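Local coordinates for putative flagella-related protein H (Methanocaldococcus jannaschii DSM 2661, PDB 4WIA), which probably binds ATP through a KaiC-like P-loop NTPase domain as a component of the archaellum, the archaeal flagellum, at residues A[63-67]-A[68-72]; A[40-43]-A[44-47]; A[144-147]-A[148-151]; A[150-154]-A[155-159]. All coordinates share one frame; numbering follows the deposited sequence.

Contact 1 of 4, residues A[63-67]-A[68-72]. With SO4 (sulfate ion), chain F.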
loop_
_atom_site.group_PDB
_atom_site.type_symbol
_atom_site.label_atom_id
_atom_site.label_comp_id
_atom_site.label_asym_id
_atom_site.label_seq_id
_atom_site.Cartn_x
_atom_site.Cartn_y
_atom_site.Cartn_z
ATOM N N THR A 63 -26.533 12.300 -0.936
ATOM C CA THR A 63 -27.723 13.074 -0.710
ATOM C C THR A 63 -27.949 13.428 0.741
ATOM O O THR A 63 -29.003 13.929 1.072
ATOM C CB THR A 63 -28.949 12.266 -1.173
ATOM O OG1 THR A 63 -28.965 10.970 -0.553
ATOM C CG2 THR A 63 -28.878 12.065 -2.664
ATOM N N GLN A 64 -26.996 13.126 1.633
ATOM C CA GLN A 64 -27.233 13.284 3.085
ATOM C C GLN A 64 -26.214 14.140 3.847
ATOM O O GLN A 64 -26.594 14.826 4.762
ATOM C CB GLN A 64 -27.329 11.901 3.736
ATOM C CG GLN A 64 -28.489 11.087 3.195
ATOM C CD GLN A 64 -28.574 9.721 3.833
ATOM O OE1 GLN A 64 -27.786 9.384 4.697
ATOM N NE2 GLN A 64 -29.488 8.899 3.349
ATOM N N LEU A 65 -24.946 14.106 3.466
ATOM C CA LEU A 65 -23.917 14.749 4.222
ATOM C C LEU A 65 -23.188 15.801 3.408
ATOM O O LEU A 65 -22.732 15.563 2.273
ATOM C CB LEU A 65 -22.899 13.705 4.710
ATOM C CG LEU A 65 -23.441 12.526 5.555
ATOM C CD1 LEU A 65 -22.355 11.549 5.886
ATOM C CD2 LEU A 65 -24.081 13.008 6.885
ATOM N N THR A 66 -23.000 16.951 4.046
ATOM C CA THR A 66 -22.103 17.981 3.539
ATOM C C THR A 66 -20.706 17.434 3.646
ATOM O O THR A 66 -20.489 16.379 4.254
ATOM C CB THR A 66 -22.124 19.258 4.385
ATOM O OG1 THR A 66 -21.768 18.931 5.731
ATOM C CG2 THR A 66 -23.476 19.929 4.363
ATOM N N THR A 67 -19.757 18.133 3.031
ATOM C CA THR A 67 -18.354 17.727 3.083
ATOM C C THR A 67 -17.878 17.626 4.552
ATOM O O THR A 67 -17.289 16.660 4.970
ATOM C CB THR A 67 -17.483 18.674 2.238
ATOM O OG1 THR A 67 -18.015 18.688 0.910
ATOM C CG2 THR A 67 -16.050 18.196 2.126
ATOM N N LEU A 68 -18.198 18.619 5.332
ATOM C CA LEU A 68 -17.776 18.702 6.711
ATOM C C LEU A 68 -18.282 17.471 7.496
ATOM O O LEU A 68 -17.490 16.756 8.113
ATOM C CB LEU A 68 -18.320 19.993 7.286
ATOM C CG LEU A 68 -18.022 20.568 8.641
ATOM C CD1 LEU A 68 -19.052 20.192 9.693
ATOM C CD2 LEU A 68 -16.632 20.128 9.015
ATOM N N GLU A 69 -19.589 17.200 7.397
ATOM C CA GLU A 69 -20.204 16.063 8.054
ATOM C C GLU A 69 -19.570 14.761 7.583
ATOM O O GLU A 69 -19.335 13.876 8.372
ATOM C CB GLU A 69 -21.719 16.043 7.830
ATOM C CG GLU A 69 -22.486 17.262 8.327
ATOM C CD GLU A 69 -23.963 17.296 7.840
ATOM O OE1 GLU A 69 -24.830 17.447 8.719
ATOM O OE2 GLU A 69 -24.297 17.179 6.603
ATOM N N PHE A 70 -19.261 14.660 6.310
ATOM C CA PHE A 70 -18.607 13.478 5.764
ATOM C C PHE A 70 -17.192 13.280 6.375
ATOM O O PHE A 70 -16.816 12.164 6.784
ATOM C CB PHE A 70 -18.532 13.565 4.249
ATOM C CG PHE A 70 -17.957 12.368 3.605
ATOM C CD1 PHE A 70 -18.709 11.202 3.503
ATOM C CD2 PHE A 70 -16.671 12.363 3.085
ATOM C CE1 PHE A 70 -18.178 10.049 2.894
ATOM C CE2 PHE A 70 -16.156 11.216 2.515
ATOM C CZ PHE A 70 -16.887 10.062 2.432
ATOM N N ILE A 71 -16.416 14.343 6.429
ATOM C CA ILE A 71 -15.111 14.217 7.022
ATOM C C ILE A 71 -15.219 13.735 8.486
ATOM O O ILE A 71 -14.457 12.856 8.905
ATOM C CB ILE A 71 -14.354 15.524 6.931
ATOM C CG1 ILE A 71 -13.947 15.773 5.484
ATOM C CG2 ILE A 71 -13.114 15.521 7.831
ATOM C CD1 ILE A 71 -13.682 17.235 5.226
ATOM N N LYS A 72 -16.163 14.292 9.248
ATOM C CA LYS A 72 -16.339 13.864 10.606
ATOM C C LYS A 72 -16.765 12.405 10.665
ATOM O O LYS A 72 -16.296 11.682 11.532
ATOM C CB LYS A 72 -17.382 14.680 11.370
ATOM C CG LYS A 72 -17.179 16.155 11.224
ATOM C CD LYS A 72 -17.631 16.894 12.430
ATOM C CE LYS A 72 -19.008 17.491 12.366
ATOM N NZ LYS A 72 -19.019 18.666 13.281
HETATM S S SO4 F . -31.534 5.887 3.410
HETATM O O1 SO4 F . -31.915 4.509 3.754
HETATM O O2 SO4 F . -30.878 6.707 4.477
HETATM O O3 SO4 F . -32.876 6.472 3.141
HETATM O O4 SO4 F . -30.623 5.988 2.206
#
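T66 and E69 grip each other reciprocally. The carboxylate oxygen OE2 of E69 accepts from T66 N at 2.9 Å, nearly straight at 171° and on its anti lone pair, while E69 N donates to T66 OG1 at 3.2 Å, also nearly straight. With T66 at the N-cap of helix 67-76, these two bonds define a capping box; a weak bond from T66 OG1 to the same OE2 adds to it. The torsion of T66 (chi1 58°) sets OG1 between the backbone N and the carbonyl carbon, where it faces the amide of E69, and E69 CG packs 3.2 Å from T66 OG1.

Next to the box, L65 packs on the first turn: its CD2 lies 4.0 Å from E69 CB, and its CD1 comes to the edge of the F70 ring, near the ring plane, 4.4 Å from F70 CD1. Y92 stacks on F70 and holds the carbonyl of L65 by its hydroxyl. At the other end of the loop Q64, an ATP-binding residue by similarity, donates from NE2 to sulfate F O2 at 2.8 Å. The box marks where the helix starts; the negative charge of E69 at the first turn probably also interacts favourably with the helix dipole.

Contact 2 of 4, residues A[40-43]-A[44-47]. With SO4 (sulfate ion), chain E; SO4 (sulfate ion), chain F.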
loop_
_atom_site.group_PDB
_atom_site.type_symbol
_atom_site.label_atom_id
_atom_site.label_comp_id
_atom_site.label_asym_id
_atom_site.label_seq_id
_atom_site.Cartn_x
_atom_site.Cartn_y
_atom_site.Cartn_z
ATOM N N LYS A 40 -26.121 0.923 5.177
ATOM C CA LYS A 40 -25.741 1.033 3.762
ATOM C C LYS A 40 -24.606 2.007 3.553
ATOM O O LYS A 40 -23.656 1.749 2.818
ATOM C CB LYS A 40 -26.961 1.487 2.914
ATOM C CG LYS A 40 -28.206 0.606 3.056
ATOM C CD LYS A 40 -29.316 0.979 2.049
ATOM C CE LYS A 40 -29.897 2.361 2.265
ATOM N NZ LYS A 40 -30.509 2.490 3.603
ATOM N N SER A 41 -24.742 3.163 4.183
ATOM C CA SER A 41 -23.770 4.223 4.066
ATOM C C SER A 41 -22.414 3.805 4.623
ATOM O O SER A 41 -21.386 3.939 3.980
ATOM C CB SER A 41 -24.287 5.478 4.829
ATOM O OG SER A 41 -25.296 6.158 4.079
ATOM N N VAL A 42 -22.411 3.258 5.810
ATOM C CA VAL A 42 -21.125 2.794 6.402
ATOM C C VAL A 42 -20.427 1.754 5.529
ATOM O O VAL A 42 -19.232 1.772 5.351
ATOM C CB VAL A 42 -21.327 2.262 7.820
ATOM C CG1 VAL A 42 -20.079 1.579 8.299
ATOM C CG2 VAL A 42 -21.661 3.401 8.755
ATOM N N LEU A 43 -21.213 0.909 4.878
ATOM C CA LEU A 43 -20.649 -0.062 3.967
ATOM C C LEU A 43 -20.020 0.604 2.788
ATOM O O LEU A 43 -18.935 0.198 2.372
ATOM C CB LEU A 43 -21.739 -0.976 3.493
ATOM C CG LEU A 43 -21.359 -2.332 2.966
ATOM C CD1 LEU A 43 -20.544 -3.120 3.993
ATOM C CD2 LEU A 43 -22.619 -3.098 2.588
ATOM N N CYS A 44 -20.677 1.663 2.244
ATOM C CA CYS A 44 -20.086 2.417 1.124
ATOM C C CYS A 44 -18.824 3.062 1.540
ATOM O O CYS A 44 -17.883 3.145 0.792
ATOM C CB CYS A 44 -21.061 3.535 0.621
ATOM S SG CYS A 44 -22.511 2.889 -0.237
ATOM N N GLN A 45 -18.819 3.539 2.777
ATOM C CA GLN A 45 -17.650 4.235 3.358
ATOM C C GLN A 45 -16.458 3.314 3.549
ATOM O O GLN A 45 -15.343 3.686 3.194
ATOM C CB GLN A 45 -18.068 4.895 4.655
ATOM C CG GLN A 45 -18.892 6.122 4.389
ATOM C CD GLN A 45 -19.828 6.515 5.508
ATOM O OE1 GLN A 45 -19.690 6.106 6.672
ATOM N NE2 GLN A 45 -20.796 7.392 5.156
ATOM N N ARG A 46 -16.717 2.096 4.051
ATOM C CA ARG A 46 -15.670 1.066 4.163
ATOM C C ARG A 46 -15.111 0.718 2.783
ATOM O O ARG A 46 -13.876 0.585 2.597
ATOM C CB ARG A 46 -16.216 -0.197 4.830
ATOM C CG ARG A 46 -15.393 -1.473 4.591
ATOM C CD ARG A 46 -14.026 -1.387 5.269
ATOM N NE ARG A 46 -13.210 -2.586 5.049
ATOM C CZ ARG A 46 -12.478 -2.838 3.967
ATOM N NH1 ARG A 46 -12.478 -2.008 2.938
ATOM N NH2 ARG A 46 -11.740 -3.927 3.916
ATOM N N LEU A 47 -16.012 0.530 1.827
ATOM C CA LEU A 47 -15.534 0.198 0.470
ATOM C C LEU A 47 -14.699 1.327 -0.100
ATOM O O LEU A 47 -13.618 1.108 -0.641
ATOM C CB LEU A 47 -16.716 -0.124 -0.426
ATOM C CG LEU A 47 -17.352 -1.463 -0.043
ATOM C CD1 LEU A 47 -18.666 -1.672 -0.768
ATOM C CD2 LEU A 47 -16.405 -2.639 -0.322
HETATM S S SO4 E . -28.040 3.531 6.444
HETATM O O1 SO4 E . -28.693 2.228 6.066
HETATM O O2 SO4 E . -27.341 3.362 7.712
HETATM O O3 SO4 E . -26.973 4.016 5.531
HETATM O O4 SO4 E . -29.230 4.369 6.572
HETATM S S SO4 F . -31.534 5.887 3.410
HETATM O O1 SO4 F . -31.915 4.509 3.754
HETATM O O2 SO4 F . -30.878 6.707 4.477
HETATM O O3 SO4 F . -32.876 6.472 3.141
HETATM O O4 SO4 F . -30.623 5.988 2.206
#
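K40 heads helix 40-53, and its side chain can be followed outward along the sulfates it binds, while its carbonyl O receives C44 N one turn on. K40 CB lies 3.6 Å from O3 of sulfate E, and K40 CG passes 3.5 Å from O1 of that ion. The chain then bends at chi3 (-65°) and chi4 (-60°), which curls it back over the anion. CE approaches O1 of sulfate F, and K40 NZ hydrogen-bonds O1 of sulfate E at 3.1 Å and approaches O1 of sulfate F at a doubtfully short distance. The carbonyl of G34 also accepts from NZ.

Backbone amides complete the grip on sulfate E: K40 N donates to O1 at 3.0 Å and S41 N to O3 at 2.7 Å, both close to straight, with S37 N and G39 N as further donors. The hydroxyl of S41 is bonded to D127.

Across the turn, the extended chain of Q45 lies along the backbone of S41 and V42. Q45 CG is 3.3 Å from S41 O, NE2 comes within 4.0 Å of S41 CB, and OE1, which accepts from Q73, meets V42 CG2 at 3.9 Å. C44 packs on strands 29-33 and 158-163, and R46 forms a salt bridge with D14. Both sulfates probably come from the crystallisation liquor, and sulfate E probably marks a phosphate position. Amides and a lysine ammonium converging on a tetrahedral anion at a helix N-terminus are the signature of the Walker A P-loop, consistent with the ATP-binding roles assigned by similarity to K40, S41 and V42.

Contact 3 of 4, residues A[144-147]-A[148-151]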
loop_
_atom_site.group_PDB
_atom_site.type_symbol
_atom_site.label_atom_id
_atom_site.label_comp_id
_atom_site.label_asym_id
_atom_site.label_seq_id
_atom_site.Cartn_x
_atom_site.Cartn_y
_atom_site.Cartn_z
ATOM N N ASP A 144 -33.326 4.136 -18.359
ATOM C CA ASP A 144 -32.342 5.039 -18.985
ATOM C C ASP A 144 -31.148 5.176 -18.081
ATOM O O ASP A 144 -30.006 5.170 -18.523
ATOM C CB ASP A 144 -32.903 6.443 -19.199
ATOM C CG ASP A 144 -34.106 6.481 -20.154
ATOM O OD1 ASP A 144 -34.140 5.751 -21.164
ATOM O OD2 ASP A 144 -35.012 7.285 -19.887
ATOM N N LEU A 145 -31.423 5.363 -16.807
ATOM C CA LEU A 145 -30.350 5.510 -15.860
ATOM C C LEU A 145 -29.515 4.236 -15.792
ATOM O O LEU A 145 -28.281 4.293 -15.793
ATOM C CB LEU A 145 -30.907 5.837 -14.482
ATOM C CG LEU A 145 -29.865 6.064 -13.396
ATOM C CD1 LEU A 145 -29.092 7.356 -13.634
ATOM C CD2 LEU A 145 -30.577 6.052 -12.057
HETATM N N MSE A 146 -30.206 3.095 -15.761
HETATM C CA MSE A 146 -29.521 1.786 -15.704
HETATM C C MSE A 146 -28.676 1.598 -16.932
HETATM O O MSE A 146 -27.551 1.159 -16.861
HETATM C CB MSE A 146 -30.477 0.594 -15.519
HETATM C CG MSE A 146 -31.205 0.575 -14.167
HETATM SE SE MSE A 146 -30.115 0.665 -12.532
HETATM C CE MSE A 146 -28.380 0.608 -13.463
ATOM N N ALA A 147 -29.226 1.928 -18.078
ATOM C CA ALA A 147 -28.497 1.792 -19.345
ATOM C C ALA A 147 -27.249 2.653 -19.335
ATOM O O ALA A 147 -26.214 2.246 -19.838
ATOM C CB ALA A 147 -29.408 2.167 -20.520
ATOM N N PHE A 148 -27.357 3.841 -18.758
ATOM C CA PHE A 148 -26.225 4.719 -18.656
ATOM C C PHE A 148 -25.139 4.139 -17.745
ATOM O O PHE A 148 -23.947 4.140 -18.076
ATOM C CB PHE A 148 -26.685 6.075 -18.118
ATOM C CG PHE A 148 -25.536 6.931 -17.663
ATOM C CD1 PHE A 148 -24.757 7.597 -18.595
ATOM C CD2 PHE A 148 -25.153 6.943 -16.336
ATOM C CE1 PHE A 148 -23.678 8.338 -18.216
ATOM C CE2 PHE A 148 -24.061 7.701 -15.929
ATOM C CZ PHE A 148 -23.315 8.407 -16.877
ATOM N N PHE A 149 -25.545 3.690 -16.562
ATOM C CA PHE A 149 -24.586 2.993 -15.636
ATOM C C PHE A 149 -23.897 1.789 -16.296
ATOM O O PHE A 149 -22.687 1.602 -16.132
ATOM C CB PHE A 149 -25.269 2.534 -14.344
ATOM C CG PHE A 149 -25.573 3.639 -13.368
ATOM C CD1 PHE A 149 -25.004 4.887 -13.471
ATOM C CD2 PHE A 149 -26.469 3.402 -12.349
ATOM C CE1 PHE A 149 -25.316 5.871 -12.585
ATOM C CE2 PHE A 149 -26.768 4.380 -11.430
ATOM C CZ PHE A 149 -26.178 5.611 -11.535
ATOM N N LYS A 150 -24.664 0.999 -17.030
ATOM C CA LYS A 150 -24.092 -0.129 -17.796
ATOM C C LYS A 150 -23.009 0.279 -18.815
ATOM O O LYS A 150 -22.042 -0.431 -19.035
ATOM C CB LYS A 150 -25.208 -0.932 -18.503
ATOM C CG LYS A 150 -25.992 -1.803 -17.536
ATOM C CD LYS A 150 -25.117 -2.632 -16.597
ATOM C CE LYS A 150 -26.067 -3.373 -15.654
ATOM N NZ LYS A 150 -25.669 -4.701 -15.183
ATOM N N ARG A 151 -23.207 1.437 -19.404
ATOM C CA ARG A 151 -22.299 2.045 -20.344
ATOM C C ARG A 151 -21.014 2.440 -19.612
ATOM O O ARG A 151 -19.913 2.140 -20.064
ATOM C CB ARG A 151 -23.036 3.278 -20.931
ATOM C CG ARG A 151 -23.085 3.411 -22.421
ATOM C CD ARG A 151 -24.501 3.809 -22.924
ATOM N NE ARG A 151 -24.955 5.139 -22.454
ATOM C CZ ARG A 151 -26.228 5.529 -22.270
ATOM N NH1 ARG A 151 -26.476 6.757 -21.801
ATOM N NH2 ARG A 151 -27.255 4.708 -22.534
#
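Helix 142-153, which packs against the central sheet, buries one flank through L145, M146 and F149. L145 lies over one face of the F149 ring: CG stands 4.0 Å above the ring plane, offset toward the rim, and CD1 is 4.0 Å from F149 CZ. The selenomethionine M146 takes the edge instead. Its chain bends at chi2 (-54°) and again at chi3 (-4°), which folds CE back to 3.6 Å from F149 CD2, near the ring plane. Two neighbours thus meet the same ring in different ways, one over a face and one at the rim.

In the P-loop NTPase fold such a helix covers the sheet. F149 reaches I159 and C161 of strand 158-163 and L29 of strand 29-33, and its ring also meets that of F126. L145 turns to helices 108-114 and 129-134, and F148 packs edge-to-face with Y119.

Toward the outer flank, R151 bends back along the helix, so that F148 CA sits over the centre of one face of the R151 guanidinium, 3.7 Å above its plane, while R151 NH2 reaches 3.9 Å from A147 CB. Regular i to i+4 bonds underlie the packing, F149 N to L145 O at 2.9 Å being the straightest (173°). K150 extends its NZ to the carbonyl of S179.

Contact 4 of 4, residues A[150-154]-A[155-159]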
loop_
_atom_site.group_PDB
_atom_site.type_symbol
_atom_site.label_atom_id
_atom_site.label_comp_id
_atom_site.label_asym_id
_atom_site.label_seq_id
_atom_site.Cartn_x
_atom_site.Cartn_y
_atom_site.Cartn_z
ATOM N N LYS A 150 -24.664 0.999 -17.030
ATOM C CA LYS A 150 -24.092 -0.129 -17.796
ATOM C C LYS A 150 -23.009 0.279 -18.815
ATOM O O LYS A 150 -22.042 -0.431 -19.035
ATOM C CB LYS A 150 -25.208 -0.932 -18.503
ATOM C CG LYS A 150 -25.992 -1.803 -17.536
ATOM C CD LYS A 150 -25.117 -2.632 -16.597
ATOM C CE LYS A 150 -26.067 -3.373 -15.654
ATOM N NZ LYS A 150 -25.669 -4.701 -15.183
ATOM N N ARG A 151 -23.207 1.437 -19.404
ATOM C CA ARG A 151 -22.299 2.045 -20.344
ATOM C C ARG A 151 -21.014 2.440 -19.612
ATOM O O ARG A 151 -19.913 2.140 -20.064
ATOM C CB ARG A 151 -23.036 3.278 -20.931
ATOM C CG ARG A 151 -23.085 3.411 -22.421
ATOM C CD ARG A 151 -24.501 3.809 -22.924
ATOM N NE ARG A 151 -24.955 5.139 -22.454
ATOM C CZ ARG A 151 -26.228 5.529 -22.270
ATOM N NH1 ARG A 151 -26.476 6.757 -21.801
ATOM N NH2 ARG A 151 -27.255 4.708 -22.534
ATOM N N ILE A 152 -21.138 3.001 -18.423
ATOM C CA ILE A 152 -19.942 3.341 -17.640
ATOM C C ILE A 152 -19.213 2.092 -17.073
ATOM O O ILE A 152 -17.972 2.011 -17.126
ATOM C CB ILE A 152 -20.295 4.290 -16.505
ATOM C CG1 ILE A 152 -20.931 5.564 -17.028
ATOM C CG2 ILE A 152 -19.086 4.585 -15.651
ATOM C CD1 ILE A 152 -20.000 6.499 -17.758
ATOM N N THR A 153 -19.949 1.131 -16.536
ATOM C CA THR A 153 -19.296 -0.099 -16.010
ATOM C C THR A 153 -18.668 -0.898 -17.112
ATOM O O THR A 153 -17.674 -1.581 -16.894
ATOM C CB THR A 153 -20.229 -0.996 -15.170
ATOM O OG1 THR A 153 -21.417 -1.337 -15.892
ATOM C CG2 THR A 153 -20.644 -0.271 -13.930
ATOM N N ALA A 154 -19.193 -0.767 -18.328
ATOM C CA ALA A 154 -18.545 -1.390 -19.482
ATOM C C ALA A 154 -17.135 -0.849 -19.707
ATOM O O ALA A 154 -16.325 -1.489 -20.358
ATOM C CB ALA A 154 -19.384 -1.207 -20.747
ATOM N N LEU A 155 -16.844 0.336 -19.201
ATOM C CA LEU A 155 -15.475 0.867 -19.257
ATOM C C LEU A 155 -14.610 0.364 -18.125
ATOM O O LEU A 155 -13.556 0.927 -17.892
ATOM C CB LEU A 155 -15.471 2.413 -19.194
ATOM C CG LEU A 155 -16.165 3.222 -20.318
ATOM C CD1 LEU A 155 -15.769 2.816 -21.747
ATOM C CD2 LEU A 155 -17.668 3.142 -20.188
ATOM N N LYS A 156 -15.056 -0.652 -17.375
ATOM C CA LYS A 156 -14.272 -1.221 -16.246
ATOM C C LYS A 156 -14.353 -0.437 -14.923
ATOM O O LYS A 156 -13.780 -0.829 -13.899
ATOM C CB LYS A 156 -12.819 -1.427 -16.641
ATOM C CG LYS A 156 -12.695 -2.304 -17.847
ATOM C CD LYS A 156 -12.857 -3.757 -17.454
ATOM C CE LYS A 156 -12.760 -4.687 -18.681
ATOM N NZ LYS A 156 -11.680 -4.181 -19.593
ATOM N N LYS A 157 -15.100 0.650 -14.943
ATOM C CA LYS A 157 -15.417 1.351 -13.727
ATOM C C LYS A 157 -16.326 0.519 -12.848
ATOM O O LYS A 157 -16.996 -0.394 -13.304
ATOM C CB LYS A 157 -16.183 2.656 -14.013
ATOM C CG LYS A 157 -15.714 3.527 -15.156
ATOM C CD LYS A 157 -14.520 4.322 -14.727
ATOM C CE LYS A 157 -14.063 5.249 -15.821
ATOM N NZ LYS A 157 -13.088 6.065 -15.105
ATOM N N ILE A 158 -16.393 0.933 -11.606
ATOM C CA ILE A 158 -17.273 0.331 -10.663
ATOM C C ILE A 158 -18.267 1.356 -10.169
ATOM O O ILE A 158 -17.870 2.427 -9.828
ATOM C CB ILE A 158 -16.463 -0.206 -9.459
ATOM C CG1 ILE A 158 -15.656 -1.409 -9.922
ATOM C CG2 ILE A 158 -17.397 -0.603 -8.321
ATOM C CD1 ILE A 158 -14.478 -1.763 -9.030
ATOM N N ILE A 159 -19.546 0.991 -10.114
ATOM C CA ILE A 159 -20.558 1.867 -9.563
ATOM C C ILE A 159 -21.291 1.232 -8.399
ATOM O O ILE A 159 -21.641 0.074 -8.437
ATOM C CB ILE A 159 -21.559 2.317 -10.654
ATOM C CG1 ILE A 159 -20.836 3.224 -11.622
ATOM C CG2 ILE A 159 -22.736 3.072 -10.059
ATOM C CD1 ILE A 159 -21.637 3.617 -12.832
#
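I152 and I159 make the tight, buried part of this helix-to-strand junction: I152 CG2 lies 3.9 Å from I159 CD1, and T153 CG2 touches the same CD1 from its own side at 4.2 Å, the T153 and I159 side chains crossing at about a right angle. K157 joins this cluster with its aliphatic base. With CG anti to its carbonyl carbon, K157 brings CG to 3.6 Å from I152 CG2, while NZ leads away to the carbonyls of Y119 and K121. K157 also packs against A233 of a second subunit. A CA-H...O contact from T153 CA to K157 O, 3.6 Å long, adds a further link.

The other side is looser and faces solvent. A154, L155 and K156 are exposed and round a type I turn from T153 to K156, closed by K156 N to T153 O at 2.8 Å. L155 N bonds I152 O at 2.9 Å. Both donors stand well above the carbonyl planes, by about 60°, and neither bond is straight. K156 has a positive phi (81°), which swings the chain back toward the strand.

The chemistry thus divides in two: apolar contacts pack the strand start against the helix end, where I159 is also bonded through its backbone to S28 and I30, while two bent backbone bonds close the exposed turn.

How the contacts relate
Along the chain the order is contact 2, contact 1, contact 3, contact 4, all within the KaiC-like P-loop NTPase domain. Contacts 1 and 2 form one pair, centres 13 Å apart: helix 40-53 and the loop leading into helix 67-76 both reach sulfate F, and F70 CE1 packs 4.3 Å from Q45 CG. Contacts 3 and 4 form the other, centres 9 Å apart; they share helix 142-153 with K150 and R151, and F149 CD1 meets I159 CD1 at 3.7 Å. The pairs stand 20 to 27 Å apart between centres and do not touch, so anion binding and the helix-to-strand junction occupy separate regions joined through the central sheet.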